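Local coordinates for xylose isomerase domain protein TIM barrel (Planctomyces limnophilus, PDB 3TVA) that binds a magnesium ion in a xylose isomerase-like TIM barrel and probably acts as an isomerase, at residues E51-F56 with S112-P117; I181-A186 with E241-T246; D75-A80 with R87-V92. One frame throughout, in Å; residues are numbered along the deposited sequence.

Interaction 1 of 3, residues E51-F56 with S112-P117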
# COMPACT_ATOMS: atom_id res chain seq x y z
N GLU A 51 20.40 2.24 -14.06
CA GLU A 51 21.27 3.34 -13.65
C GLU A 51 20.53 4.26 -12.66
O GLU A 51 21.14 4.74 -11.70
CB GLU A 51 21.78 4.13 -14.86
CG GLU A 51 22.68 3.31 -15.80
CD GLU A 51 21.95 2.20 -16.58
OE1 GLU A 51 22.54 1.11 -16.76
OE2 GLU A 51 20.79 2.41 -17.03
N HIS A 52 19.24 4.50 -12.90
CA HIS A 52 18.39 5.22 -11.95
C HIS A 52 18.19 4.46 -10.64
O HIS A 52 18.11 5.07 -9.57
CB HIS A 52 17.02 5.54 -12.55
CG HIS A 52 17.05 6.62 -13.59
ND1 HIS A 52 17.09 6.35 -14.94
CD2 HIS A 52 17.09 7.97 -13.46
CE1 HIS A 52 17.14 7.50 -15.61
NE2 HIS A 52 17.14 8.49 -14.73
N ALA A 53 18.08 3.14 -10.72
CA ALA A 53 17.86 2.35 -9.51
C ALA A 53 19.09 2.44 -8.63
O ALA A 53 18.99 2.52 -7.41
CB ALA A 53 17.56 0.90 -9.86
N GLN A 54 20.25 2.41 -9.26
CA GLN A 54 21.50 2.42 -8.51
C GLN A 54 21.72 3.78 -7.86
O GLN A 54 22.21 3.86 -6.73
CB GLN A 54 22.67 2.00 -9.40
CG GLN A 54 22.60 0.50 -9.73
CD GLN A 54 23.62 0.02 -10.74
OE1 GLN A 54 23.87 0.68 -11.76
NE2 GLN A 54 24.20 -1.15 -10.49
N ALA A 55 21.36 4.86 -8.55
CA ALA A 55 21.43 6.19 -7.97
C ALA A 55 20.46 6.30 -6.78
O ALA A 55 20.80 6.86 -5.74
CB ALA A 55 21.14 7.27 -9.01
N PHE A 56 19.25 5.77 -6.93
CA PHE A 56 18.26 5.88 -5.86
C PHE A 56 18.68 5.07 -4.61
O PHE A 56 18.51 5.54 -3.47
CB PHE A 56 16.86 5.46 -6.34
CG PHE A 56 15.80 5.53 -5.27
CD1 PHE A 56 15.35 6.76 -4.79
CD2 PHE A 56 15.26 4.36 -4.73
CE1 PHE A 56 14.38 6.83 -3.79
CE2 PHE A 56 14.29 4.42 -3.73
CZ PHE A 56 13.85 5.65 -3.26
N SER A 112 14.35 -4.93 -7.74
CA SER A 112 15.48 -5.85 -7.63
C SER A 112 16.85 -5.13 -7.70
O SER A 112 17.74 -5.41 -6.92
CB SER A 112 15.39 -6.93 -8.72
OG SER A 112 16.48 -7.82 -8.62
N TRP A 113 16.99 -4.19 -8.63
CA TRP A 113 18.21 -3.38 -8.72
C TRP A 113 18.41 -2.51 -7.47
O TRP A 113 19.53 -2.29 -7.02
CB TRP A 113 18.15 -2.52 -9.97
CG TRP A 113 18.15 -3.29 -11.26
CD1 TRP A 113 18.87 -4.42 -11.54
CD2 TRP A 113 17.41 -2.97 -12.45
NE1 TRP A 113 18.62 -4.82 -12.84
CE2 TRP A 113 17.73 -3.96 -13.42
CE3 TRP A 113 16.52 -1.95 -12.81
CZ2 TRP A 113 17.18 -3.96 -14.71
CZ3 TRP A 113 15.98 -1.95 -14.09
CH2 TRP A 113 16.31 -2.94 -15.03
N VAL A 114 17.31 -2.02 -6.91
CA VAL A 114 17.34 -1.22 -5.69
C VAL A 114 17.67 -2.08 -4.46
O VAL A 114 18.26 -1.58 -3.50
CB VAL A 114 15.98 -0.47 -5.49
CG1 VAL A 114 15.84 0.08 -4.09
CG2 VAL A 114 15.87 0.67 -6.51
N GLY A 115 17.31 -3.36 -4.50
CA GLY A 115 17.54 -4.24 -3.37
C GLY A 115 16.33 -4.34 -2.45
O GLY A 115 16.44 -4.75 -1.30
N CYS A 116 15.16 -3.96 -2.96
CA CYS A 116 13.92 -4.00 -2.18
C CYS A 116 13.17 -5.32 -2.40
O CYS A 116 12.87 -5.68 -3.54
CB CYS A 116 13.03 -2.83 -2.58
SG CYS A 116 11.44 -2.81 -1.75
N PRO A 117 12.89 -6.06 -1.31
CA PRO A 117 12.28 -7.40 -1.27
C PRO A 117 10.81 -7.47 -1.69
O PRO A 117 10.25 -8.57 -1.79
CB PRO A 117 12.48 -7.84 0.20
CG PRO A 117 12.43 -6.55 0.95
CD PRO A 117 13.09 -5.52 0.05

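Interaction 2 of 3, residues I181-A186 with E241-T246. With MG (magnesium ion), chain C.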
# COMPACT_ATOMS: atom_id res chain seq x y z
N ILE A 181 -0.38 -9.17 1.62
CA ILE A 181 -1.21 -7.97 1.70
C ILE A 181 -0.43 -6.81 2.29
O ILE A 181 0.33 -6.98 3.25
CB ILE A 181 -2.43 -8.26 2.61
CG1 ILE A 181 -3.39 -9.23 1.92
CG2 ILE A 181 -3.14 -6.96 3.04
CD1 ILE A 181 -4.48 -9.74 2.84
N ASN A 182 -0.59 -5.63 1.69
CA ASN A 182 -0.26 -4.39 2.40
C ASN A 182 -1.56 -3.87 2.99
O ASN A 182 -2.43 -3.37 2.27
CB ASN A 182 0.32 -3.32 1.47
CG ASN A 182 0.75 -2.07 2.24
OD1 ASN A 182 1.86 -2.02 2.80
ND2 ASN A 182 -0.12 -1.06 2.29
N PHE A 183 -1.68 -3.94 4.31
CA PHE A 183 -2.95 -3.62 4.93
C PHE A 183 -3.11 -2.12 5.16
O PHE A 183 -2.25 -1.47 5.76
CB PHE A 183 -3.17 -4.39 6.24
CG PHE A 183 -4.60 -4.34 6.73
CD1 PHE A 183 -4.99 -3.39 7.66
CD2 PHE A 183 -5.55 -5.22 6.22
CE1 PHE A 183 -6.32 -3.33 8.09
CE2 PHE A 183 -6.88 -5.16 6.65
CZ PHE A 183 -7.27 -4.22 7.57
N ASP A 184 -4.22 -1.58 4.65
CA ASP A 184 -4.57 -0.16 4.83
C ASP A 184 -5.99 -0.01 5.38
O ASP A 184 -6.95 -0.09 4.64
CB ASP A 184 -4.41 0.65 3.54
CG ASP A 184 -4.69 2.15 3.76
OD1 ASP A 184 -5.47 2.52 4.67
OD2 ASP A 184 -4.12 2.98 3.05
N PRO A 185 -6.12 0.15 6.70
CA PRO A 185 -7.47 0.21 7.28
C PRO A 185 -8.32 1.40 6.79
O PRO A 185 -9.54 1.28 6.72
CB PRO A 185 -7.19 0.33 8.78
CG PRO A 185 -5.86 1.06 8.85
CD PRO A 185 -5.08 0.65 7.62
N ALA A 186 -7.69 2.53 6.47
CA ALA A 186 -8.45 3.69 6.05
C ALA A 186 -9.16 3.44 4.72
O ALA A 186 -10.26 3.95 4.50
CB ALA A 186 -7.56 4.93 5.96
N GLU A 241 -5.27 3.11 18.23
CA GLU A 241 -4.89 2.21 19.31
C GLU A 241 -5.48 0.81 19.10
O GLU A 241 -4.80 -0.20 19.30
CB GLU A 241 -5.26 2.78 20.70
CG GLU A 241 -4.82 1.86 21.81
CD GLU A 241 -4.50 2.59 23.10
OE1 GLU A 241 -3.86 1.96 23.97
OE2 GLU A 241 -4.89 3.77 23.24
N ALA A 242 -6.74 0.75 18.65
CA ALA A 242 -7.36 -0.54 18.31
C ALA A 242 -6.61 -1.28 17.19
O ALA A 242 -6.42 -2.49 17.24
CB ALA A 242 -8.83 -0.33 17.94
N TYR A 243 -6.19 -0.52 16.18
CA TYR A 243 -5.47 -1.06 15.03
C TYR A 243 -4.10 -1.62 15.45
O TYR A 243 -3.76 -2.76 15.13
CB TYR A 243 -5.30 0.06 14.00
CG TYR A 243 -4.54 -0.26 12.72
CD1 TYR A 243 -4.77 -1.42 12.01
CD2 TYR A 243 -3.64 0.66 12.20
CE1 TYR A 243 -4.09 -1.69 10.82
CE2 TYR A 243 -2.95 0.41 11.01
CZ TYR A 243 -3.18 -0.77 10.33
OH TYR A 243 -2.52 -1.01 9.13
N LEU A 244 -3.31 -0.80 16.14
CA LEU A 244 -1.98 -1.22 16.59
C LEU A 244 -2.01 -2.37 17.61
O LEU A 244 -1.15 -3.25 17.56
CB LEU A 244 -1.19 -0.04 17.13
CG LEU A 244 -0.25 0.65 16.13
CD1 LEU A 244 -1.03 1.11 14.93
CD2 LEU A 244 0.50 1.84 16.77
N THR A 245 -2.97 -2.36 18.52
CA THR A 245 -3.05 -3.41 19.53
C THR A 245 -3.43 -4.73 18.85
O THR A 245 -2.94 -5.79 19.24
CB THR A 245 -4.04 -3.04 20.66
OG1 THR A 245 -3.81 -1.68 21.08
CG2 THR A 245 -3.85 -3.95 21.85
N THR A 246 -4.28 -4.66 17.83
CA THR A 246 -4.62 -5.85 17.05
C THR A 246 -3.43 -6.34 16.20
O THR A 246 -3.19 -7.55 16.11
CB THR A 246 -5.85 -5.61 16.15
OG1 THR A 246 -6.95 -5.18 16.95
CG2 THR A 246 -6.24 -6.88 15.42
MG MG C . -2.44 2.78 1.37

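Interaction 3 of 3, residues D75-A80 with R87-V92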
# COMPACT_ATOMS: atom_id res chain seq x y z
N ASP A 75 -0.42 5.23 -15.53
CA ASP A 75 -1.12 6.28 -16.26
C ASP A 75 -2.55 5.84 -16.54
O ASP A 75 -2.81 4.66 -16.79
CB ASP A 75 -0.38 6.61 -17.56
CG ASP A 75 0.96 7.28 -17.33
OD1 ASP A 75 1.97 6.84 -17.93
OD2 ASP A 75 1.01 8.25 -16.54
N GLY A 76 -3.47 6.80 -16.48
CA GLY A 76 -4.87 6.55 -16.75
C GLY A 76 -5.66 6.06 -15.54
O GLY A 76 -6.84 5.76 -15.66
N GLU A 77 -5.01 5.97 -14.39
CA GLU A 77 -5.73 5.58 -13.17
C GLU A 77 -6.41 6.80 -12.56
O GLU A 77 -5.77 7.83 -12.34
CB GLU A 77 -4.78 4.94 -12.17
CG GLU A 77 -4.36 3.53 -12.54
CD GLU A 77 -3.60 2.83 -11.42
OE1 GLU A 77 -2.74 3.49 -10.79
OE2 GLU A 77 -3.88 1.64 -11.15
N SER A 78 -7.71 6.69 -12.29
CA SER A 78 -8.39 7.79 -11.64
C SER A 78 -9.23 7.35 -10.45
O SER A 78 -10.08 6.47 -10.56
CB SER A 78 -9.26 8.56 -12.62
OG SER A 78 -10.03 9.52 -11.93
N TYR A 79 -8.99 8.01 -9.32
CA TYR A 79 -9.72 7.82 -8.06
C TYR A 79 -10.89 8.80 -7.86
O TYR A 79 -11.38 8.96 -6.74
CB TYR A 79 -8.77 7.76 -6.85
CG TYR A 79 -7.88 6.53 -6.82
CD1 TYR A 79 -8.28 5.36 -6.16
CD2 TYR A 79 -6.65 6.52 -7.47
CE1 TYR A 79 -7.46 4.23 -6.14
CE2 TYR A 79 -5.83 5.39 -7.45
CZ TYR A 79 -6.24 4.26 -6.78
OH TYR A 79 -5.43 3.13 -6.76
N ALA A 80 -11.24 9.55 -8.91
CA ALA A 80 -12.21 10.65 -8.81
C ALA A 80 -13.47 10.29 -8.04
O ALA A 80 -13.96 11.07 -7.24
CB ALA A 80 -12.60 11.16 -10.20
N ARG A 87 -13.57 1.35 -12.74
CA ARG A 87 -13.43 1.40 -14.19
C ARG A 87 -11.97 1.56 -14.64
O ARG A 87 -11.56 0.98 -15.63
CB ARG A 87 -14.29 2.55 -14.74
CG ARG A 87 -14.28 2.72 -16.25
CD ARG A 87 -15.33 3.75 -16.71
NE ARG A 87 -15.03 5.12 -16.27
CZ ARG A 87 -15.76 5.80 -15.39
NH1 ARG A 87 -15.40 7.03 -15.06
NH2 ARG A 87 -16.84 5.26 -14.85
N THR A 88 -11.22 2.43 -13.96
CA THR A 88 -9.84 2.76 -14.36
C THR A 88 -8.60 2.23 -13.61
O THR A 88 -7.47 2.44 -14.07
CB THR A 88 -9.66 4.28 -14.51
OG1 THR A 88 -9.62 4.89 -13.21
CG2 THR A 88 -10.81 4.86 -15.33
N VAL A 89 -8.78 1.56 -12.48
CA VAL A 89 -7.63 1.36 -11.60
C VAL A 89 -7.19 -0.09 -11.59
O VAL A 89 -8.03 -0.99 -11.61
CB VAL A 89 -7.94 1.87 -10.15
CG1 VAL A 89 -6.95 1.32 -9.11
CG2 VAL A 89 -7.94 3.41 -10.11
N GLY A 90 -5.88 -0.31 -11.60
CA GLY A 90 -5.32 -1.63 -11.37
C GLY A 90 -5.16 -2.47 -12.63
O GLY A 90 -5.14 -1.94 -13.74
N LEU A 91 -5.03 -3.78 -12.44
CA LEU A 91 -4.85 -4.72 -13.55
C LEU A 91 -6.19 -5.15 -14.10
O LEU A 91 -6.27 -5.72 -15.19
CB LEU A 91 -4.08 -5.96 -13.08
CG LEU A 91 -2.69 -5.70 -12.47
CD1 LEU A 91 -1.99 -7.04 -12.22
CD2 LEU A 91 -1.85 -4.80 -13.40
N VAL A 92 -7.24 -4.86 -13.36
CA VAL A 92 -8.58 -5.33 -13.73
C VAL A 92 -9.14 -4.78 -15.07
O VAL A 92 -9.61 -5.56 -15.90
CB VAL A 92 -9.58 -5.17 -12.54
CG1 VAL A 92 -11.03 -5.28 -13.02
CG2 VAL A 92 -9.28 -6.20 -11.47

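Interaction 1 of 3, residues E51-F56 with S112-P117
At the edge of the Phe56 ring, close to its plane, sits the CG2 methyl of Val114, 4.1 Å from Phe56 CD2. The indole of Trp113 meets the other helix differently: Ala53 CB approaches it obliquely, and the actual touch is made by Trp113 CB, 3.5 Å from Ala53 CB. Ala53 therefore stands at the middle of the contact, its methyl directed at the facing helix and also 3.8 Å from Val114 CG2. So small a residue suits the spot, because Ala53 CA and Val114 CA lie only 5.3 Å apart. Val114 holds CG2 anti to its carbonyl carbon, and this branch is the one that reaches both Ala53 and the Phe56 ring, lying 3.7 Å from Ala53 O as well. Phe56 has CG anti to the backbone N (chi1 179°), which brings its ring edge to Val114; it also touches Val67. Directly after Val114 the helix stops. Gly115, at a positive phi of 94° that would press a CB against the preceding carbonyl oxygen, is the C-prime residue of a Schellman motif, closed by Cys116 N to Ala111 O. The contact thus joins two outer helices of the TIM barrel, the second ending just before strand 118-121.

Interaction 2 of 3, residues I181-A186 with E241-T246
The magnesium site of the TIM barrel lies at the end of strand 179-183, and the contact of Phe183 and Pro185 with Tyr243 flanks the metal ligand Asp184. Tyr243 reaches in from helix 240-249, its first torsion of 179° swinging the ring away from its own backbone N and toward the strand end, and Pro185 covers one face of that ring. Pro185 CG stands 3.7 Å from the ring centroid and 16° off the normal, a CH-pi contact displaced toward the rim. A proline suits this place: its compact, puckered ring presents CH groups to the aromatic face, and it can begin a helix without needing a backbone N-H. Phe183 meets the same tyrosine otherwise, the two side chains sliding past each other in opposite directions, with Phe183 CD1 3.7 Å from Tyr243 CE1. The hydroxyl of Tyr243 lies in plane at the edge of the Phe183 ring and is hydrogen-bonded to His211 O. It thus ties helix 240-249 to the backbone of another metal ligand.

Asp184 turns its CB away from Tyr243, and its OD2 binds the magnesium ion at 2.4 Å, alongside Glu158, His211 and Glu259. Its OD1 accepts a weak capping bond from Ala186 N and a hydrogen bond from Asn187 N, which helps fix the carboxylate's rotation. Lys213 NZ also hydrogen-bonds OD2. Around this contact, Phe183 packs on Leu200 and Pro185 on Pro196 of helix 196-203, Tyr243 rests on Ile210 of strand 207-216, and Leu244 packs against helix 266-287.

Interaction 3 of 3, residues D75-A80 with R87-V92
Thr88 OG1 is gripped by two backbone groups, accepting a 2.8 Å hydrogen bond from Ser78 N (N-H...O angle 156°) and bonding to Thr84 O one helical turn back. A threonine serves well here, since its hydroxyl can take a bond from the loop and give one to its own helix. A chi1 of 74° sets OG1 between the backbone N and the carbonyl carbon, where it meets both partners; Thr88 CB packs 3.4 Å from Gly76 O. A second clamp comes from Glu77, whose chain, extended beyond CG, passes Thr88 O and carries OE2 to within 2.8 Å of Gly90 N. OE2 accepts this N-H through its anti lone pair; OE1 accepts from Phe74 N, so the carboxylate bridges two pieces of backbone. Val89 presents CG2 to one face of the Tyr79 ring, a CH-pi contact 4.0 Å from the centroid. Tyr79 OH is hydrogen-bonded to His122 ND1; the Tyr79 side chain also lies near a bound glycerol, probably from the crystallisation liquor, and about 9 Å from the magnesium ion. The loop after strand 66-71 is thereby fastened to the end of helix 82-88, while Arg100 of helix 97-114 holds Asp75 O, Thr88 O and Gly90 O.

Overall arrangement
All three contacts belong to one TIM barrel, whose central parallel strands are surrounded by helices. Interaction 3 is nested within the chain loop closed by interaction 1, and interaction 2 follows both. Helices 82-88 and 97-114, used by interactions 3 and 1, are consecutive, yet the centres of these contacts are 26 Å apart. Interaction 2 lies on the opposite side of the chain's centre from each of the others, its centre about 29 Å from that of interaction 1 and 25 Å from that of interaction 3. Interaction 1 joins outer helices away from the metal, interaction 2 contains a metal ligand, and interaction 3 fastens a loop whose Tyr79 is consistent with a place beside the same pocket.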